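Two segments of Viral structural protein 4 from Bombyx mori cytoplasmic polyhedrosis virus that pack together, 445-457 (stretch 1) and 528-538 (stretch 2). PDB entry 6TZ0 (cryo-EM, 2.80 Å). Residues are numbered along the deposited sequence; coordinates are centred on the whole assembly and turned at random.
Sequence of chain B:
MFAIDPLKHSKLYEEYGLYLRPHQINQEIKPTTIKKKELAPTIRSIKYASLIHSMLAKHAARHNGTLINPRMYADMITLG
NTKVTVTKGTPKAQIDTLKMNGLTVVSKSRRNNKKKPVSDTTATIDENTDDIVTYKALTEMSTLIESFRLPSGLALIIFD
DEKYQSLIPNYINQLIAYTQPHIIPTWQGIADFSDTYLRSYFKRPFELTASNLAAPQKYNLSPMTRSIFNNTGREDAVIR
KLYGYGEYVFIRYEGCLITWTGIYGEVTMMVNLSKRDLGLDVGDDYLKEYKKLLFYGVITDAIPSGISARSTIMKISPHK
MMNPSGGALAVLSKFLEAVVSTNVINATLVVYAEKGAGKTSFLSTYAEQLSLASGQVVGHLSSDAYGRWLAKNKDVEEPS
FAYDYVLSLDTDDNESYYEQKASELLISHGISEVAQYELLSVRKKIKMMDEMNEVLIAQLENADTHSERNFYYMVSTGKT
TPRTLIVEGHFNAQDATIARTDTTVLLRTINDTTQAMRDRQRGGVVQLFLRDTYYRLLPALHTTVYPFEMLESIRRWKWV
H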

# COMPACT_ATOMS: atom_id res chain seq x y z
N LYS B 445 5.88 40.13 -15.25
CA LYS B 445 6.59 39.76 -14.03
C LYS B 445 6.86 38.27 -13.98
O LYS B 445 7.95 37.84 -13.59
CB LYS B 445 5.79 40.20 -12.81
CG LYS B 445 5.69 41.70 -12.65
CD LYS B 445 4.89 42.04 -11.41
CE LYS B 445 4.82 43.53 -11.22
NZ LYS B 445 4.06 43.88 -10.00
N ILE B 446 5.86 37.46 -14.35
CA ILE B 446 5.99 36.00 -14.33
C ILE B 446 7.03 35.52 -15.34
O ILE B 446 7.75 34.54 -15.09
CB ILE B 446 4.59 35.38 -14.55
CG1 ILE B 446 3.72 35.63 -13.33
CG2 ILE B 446 4.64 33.90 -14.87
CD1 ILE B 446 2.28 35.24 -13.54
N LYS B 447 7.18 36.24 -16.46
CA LYS B 447 8.21 35.90 -17.44
C LYS B 447 9.62 36.07 -16.87
O LYS B 447 10.54 35.34 -17.26
CB LYS B 447 8.01 36.76 -18.69
CG LYS B 447 8.91 36.43 -19.87
CD LYS B 447 8.54 37.26 -21.09
CE LYS B 447 9.54 37.07 -22.22
NZ LYS B 447 9.50 35.68 -22.76
N MET B 448 9.80 36.99 -15.93
CA MET B 448 11.08 37.18 -15.25
C MET B 448 11.25 36.23 -14.07
O MET B 448 12.37 35.79 -13.78
CB MET B 448 11.19 38.62 -14.78
CG MET B 448 11.05 39.63 -15.88
SD MET B 448 11.02 41.30 -15.24
CE MET B 448 12.72 41.47 -14.77
N MET B 449 10.16 35.91 -13.38
CA MET B 449 10.23 34.96 -12.28
C MET B 449 10.52 33.55 -12.77
O MET B 449 11.06 32.75 -12.01
CB MET B 449 8.94 34.96 -11.48
CG MET B 449 8.65 36.28 -10.82
SD MET B 449 7.08 36.29 -9.97
CE MET B 449 6.90 38.04 -9.72
N ASP B 450 10.17 33.22 -14.02
CA ASP B 450 10.57 31.93 -14.57
C ASP B 450 12.09 31.86 -14.76
O ASP B 450 12.70 30.81 -14.52
CB ASP B 450 9.85 31.68 -15.89
CG ASP B 450 8.38 31.43 -15.69
OD1 ASP B 450 8.00 30.98 -14.60
OD2 ASP B 450 7.60 31.66 -16.64
N GLU B 451 12.71 32.96 -15.16
CA GLU B 451 14.16 33.01 -15.26
C GLU B 451 14.82 32.95 -13.88
O GLU B 451 15.87 32.32 -13.71
CB GLU B 451 14.57 34.28 -16.00
CG GLU B 451 14.16 34.25 -17.47
CD GLU B 451 14.36 35.59 -18.16
OE1 GLU B 451 14.61 36.59 -17.46
OE2 GLU B 451 14.27 35.63 -19.40
N MET B 452 14.18 33.56 -12.88
CA MET B 452 14.66 33.42 -11.52
C MET B 452 14.51 31.98 -11.01
O MET B 452 15.36 31.50 -10.26
CB MET B 452 13.93 34.39 -10.60
CG MET B 452 14.54 34.50 -9.23
SD MET B 452 16.18 35.24 -9.28
CE MET B 452 16.91 34.57 -7.79
N ASN B 453 13.46 31.27 -11.42
CA ASN B 453 13.35 29.86 -11.07
C ASN B 453 14.41 29.02 -11.78
O ASN B 453 14.87 28.02 -11.23
CB ASN B 453 11.96 29.31 -11.39
CG ASN B 453 10.90 29.85 -10.47
OD1 ASN B 453 11.17 30.11 -9.30
ND2 ASN B 453 9.69 29.97 -10.97
N GLU B 454 14.80 29.42 -12.99
CA GLU B 454 15.91 28.76 -13.67
C GLU B 454 17.24 28.98 -12.95
O GLU B 454 18.11 28.11 -12.99
CB GLU B 454 16.03 29.26 -15.11
CG GLU B 454 14.90 28.84 -16.01
CD GLU B 454 15.04 29.40 -17.40
OE1 GLU B 454 15.96 30.21 -17.62
OE2 GLU B 454 14.22 29.04 -18.28
N VAL B 455 17.43 30.14 -12.32
CA VAL B 455 18.68 30.29 -11.58
C VAL B 455 18.57 29.68 -10.18
O VAL B 455 19.59 29.38 -9.56
CB VAL B 455 19.14 31.77 -11.54
CG1 VAL B 455 18.39 32.56 -10.53
CG2 VAL B 455 20.63 31.88 -11.32
N LEU B 456 17.35 29.44 -9.69
CA LEU B 456 17.20 28.73 -8.42
C LEU B 456 17.38 27.22 -8.56
O LEU B 456 17.90 26.58 -7.65
CB LEU B 456 15.83 29.02 -7.80
CG LEU B 456 15.55 30.38 -7.17
CD1 LEU B 456 14.09 30.50 -6.85
CD2 LEU B 456 16.35 30.55 -5.92
N ILE B 457 16.94 26.64 -9.68
CA ILE B 457 16.90 25.19 -9.82
C ILE B 457 18.29 24.57 -9.89
O ILE B 457 18.47 23.42 -9.49
CB ILE B 457 16.04 24.82 -11.06
CG1 ILE B 457 15.74 23.33 -11.14
CG2 ILE B 457 16.69 25.24 -12.35
CD1 ILE B 457 14.91 22.83 -10.05
N LEU B 528 11.94 43.34 -3.33
CA LEU B 528 10.54 43.13 -3.70
C LEU B 528 10.39 42.04 -4.75
O LEU B 528 9.44 41.25 -4.71
CB LEU B 528 9.95 44.45 -4.18
CG LEU B 528 8.46 44.45 -4.51
CD1 LEU B 528 7.65 44.11 -3.29
CD2 LEU B 528 8.08 45.80 -5.03
N PHE B 529 11.34 41.97 -5.69
CA PHE B 529 11.33 40.94 -6.72
C PHE B 529 11.52 39.55 -6.12
O PHE B 529 10.82 38.60 -6.49
CB PHE B 529 12.40 41.25 -7.76
CG PHE B 529 12.47 40.26 -8.88
CD1 PHE B 529 11.47 40.19 -9.82
CD2 PHE B 529 13.57 39.42 -9.01
CE1 PHE B 529 11.53 39.29 -10.85
CE2 PHE B 529 13.63 38.52 -10.04
CZ PHE B 529 12.62 38.45 -10.96
N LEU B 530 12.44 39.43 -5.16
CA LEU B 530 12.65 38.14 -4.50
C LEU B 530 11.49 37.77 -3.60
O LEU B 530 11.17 36.58 -3.48
CB LEU B 530 13.95 38.15 -3.71
CG LEU B 530 15.18 38.12 -4.60
CD1 LEU B 530 16.44 38.22 -3.77
CD2 LEU B 530 15.17 36.85 -5.41
N ARG B 531 10.85 38.76 -2.95
CA ARG B 531 9.63 38.49 -2.19
C ARG B 531 8.55 37.89 -3.08
O ARG B 531 7.90 36.91 -2.70
CB ARG B 531 9.13 39.78 -1.52
CG ARG B 531 7.90 39.60 -0.62
CD ARG B 531 6.58 39.94 -1.31
NE ARG B 531 5.42 39.53 -0.54
CZ ARG B 531 4.22 39.34 -1.06
NH1 ARG B 531 4.03 39.51 -2.35
NH2 ARG B 531 3.21 38.96 -0.29
N ASP B 532 8.35 38.47 -4.27
CA ASP B 532 7.28 37.98 -5.13
C ASP B 532 7.61 36.62 -5.73
O ASP B 532 6.73 35.76 -5.87
CB ASP B 532 6.97 39.00 -6.21
CG ASP B 532 6.20 40.18 -5.69
OD1 ASP B 532 5.42 40.01 -4.73
OD2 ASP B 532 6.36 41.28 -6.24
N THR B 533 8.89 36.38 -6.05
CA THR B 533 9.32 35.07 -6.54
C THR B 533 9.13 33.99 -5.47
O THR B 533 8.58 32.91 -5.74
CB THR B 533 10.78 35.13 -6.97
OG1 THR B 533 10.94 36.14 -7.96
CG2 THR B 533 11.24 33.80 -7.53
N TYR B 534 9.57 34.27 -4.24
CA TYR B 534 9.44 33.31 -3.16
C TYR B 534 7.99 33.08 -2.78
O TYR B 534 7.63 31.96 -2.41
CB TYR B 534 10.24 33.77 -1.95
CG TYR B 534 11.73 33.77 -2.14
CD1 TYR B 534 12.34 32.99 -3.11
CD2 TYR B 534 12.54 34.60 -1.38
CE1 TYR B 534 13.70 33.01 -3.29
CE2 TYR B 534 13.89 34.64 -1.55
CZ TYR B 534 14.47 33.84 -2.50
OH TYR B 534 15.83 33.87 -2.67
N TYR B 535 7.15 34.12 -2.87
CA TYR B 535 5.72 33.96 -2.67
C TYR B 535 5.12 33.04 -3.73
O TYR B 535 4.28 32.20 -3.43
CB TYR B 535 5.02 35.31 -2.69
CG TYR B 535 3.52 35.20 -2.64
CD1 TYR B 535 2.88 34.86 -1.46
CD2 TYR B 535 2.74 35.42 -3.77
CE1 TYR B 535 1.51 34.75 -1.41
CE2 TYR B 535 1.38 35.30 -3.72
CZ TYR B 535 0.77 34.97 -2.54
OH TYR B 535 -0.60 34.85 -2.49
N ARG B 536 5.56 33.19 -4.98
CA ARG B 536 5.11 32.31 -6.05
C ARG B 536 5.60 30.88 -5.86
O ARG B 536 5.00 29.95 -6.40
CB ARG B 536 5.56 32.90 -7.40
CG ARG B 536 5.09 32.20 -8.66
CD ARG B 536 5.39 33.04 -9.89
NE ARG B 536 5.02 32.38 -11.14
CZ ARG B 536 5.87 31.72 -11.90
NH1 ARG B 536 7.14 31.63 -11.56
NH2 ARG B 536 5.46 31.14 -13.02
N LEU B 537 6.64 30.67 -5.06
CA LEU B 537 7.07 29.31 -4.76
C LEU B 537 6.66 28.80 -3.38
O LEU B 537 6.96 27.65 -3.06
CB LEU B 537 8.58 29.21 -4.90
CG LEU B 537 9.17 29.35 -6.29
CD1 LEU B 537 10.66 29.38 -6.14
CD2 LEU B 537 8.72 28.19 -7.14
N LEU B 538 5.98 29.60 -2.56
CA LEU B 538 5.61 29.20 -1.20
C LEU B 538 4.12 29.34 -0.97
O LEU B 538 3.64 30.45 -0.66
CB LEU B 538 6.38 30.01 -0.16
CG LEU B 538 6.17 29.79 1.34
CD1 LEU B 538 6.63 28.42 1.79
CD2 LEU B 538 6.86 30.85 2.16

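Two helices cross here at nearly a right angle: their axes run 79° apart and approach to 10.2 Å. A steep crossing of this kind confines close contact to a short patch around one point, and that point lies where M449 meets T533, whose CA atoms stand 5.8 Å apart. T533 suits so close an approach. Its side chain is short, and its OG1 turns back to donate a hydrogen bond to its own helix, to F529 O at 2.9 Å, so the hydroxyl is satisfied while OG1 still packs 3.7 Å from M449 CG.

Three residues, R536, M449 and F529, cover the most surface, and the first two interlock as knobs in holes. M449 points toward the second helix and settles among F529, D532, T533 and R536, a set spaced three and four residues apart along one helical face. Its long, unbranched chain touches different neighbours along its length: CG lies 4.2 Å from F529 CE1, SD lies 3.7 Å from R536 CD, and CE reaches D532 CB at 3.6 Å. D532 thus offers its methylene to the methionine, while its carboxylate OD1 accepts from R531 NH1 at 2.8 Å in a salt bridge within the same helix.

R536 returns the favour, sitting among I446, M449, N453 and D450. With chi1, chi2 and chi3 all t, it is extended, its aliphatic part lying against M449 and its guanidinium carried out to D450. The CA-to-CB bond of D450 points away from the second helix, but its carboxylate comes nearer, and a salt bridge forms from R536 NH2 to D450 OD1 at 3.0 Å. R536 NH1 adds a weak hydrogen bond to the same OD1 at 3.2 Å. Both interactions lie at the edge of the guanidinium, near its plane, where its N-H groups point. N453 ND2 is also close, 3.1 Å from R536 NH1, but two donors meet there and no hydrogen bond results.

F529 fills the other side of M449's pocket. Its CA-to-CB bond runs sideways, yet the ring end comes nearer, so CE1 packs 4.0 Å from M448 CB and CE2 4.2 Å from M452 CB. M452 extends this apolar layer, its CE 3.7 Å from L530 CD2 and its CG 3.8 Å from T533 CG2. One turn on, L456 CD1 meets L537 CD1 at 3.7 Å.

The rule to read is economical: a small residue at the crossing, long flexible knobs around it, and one charged pair whose arginine contributes both apolar packing and a directed bond.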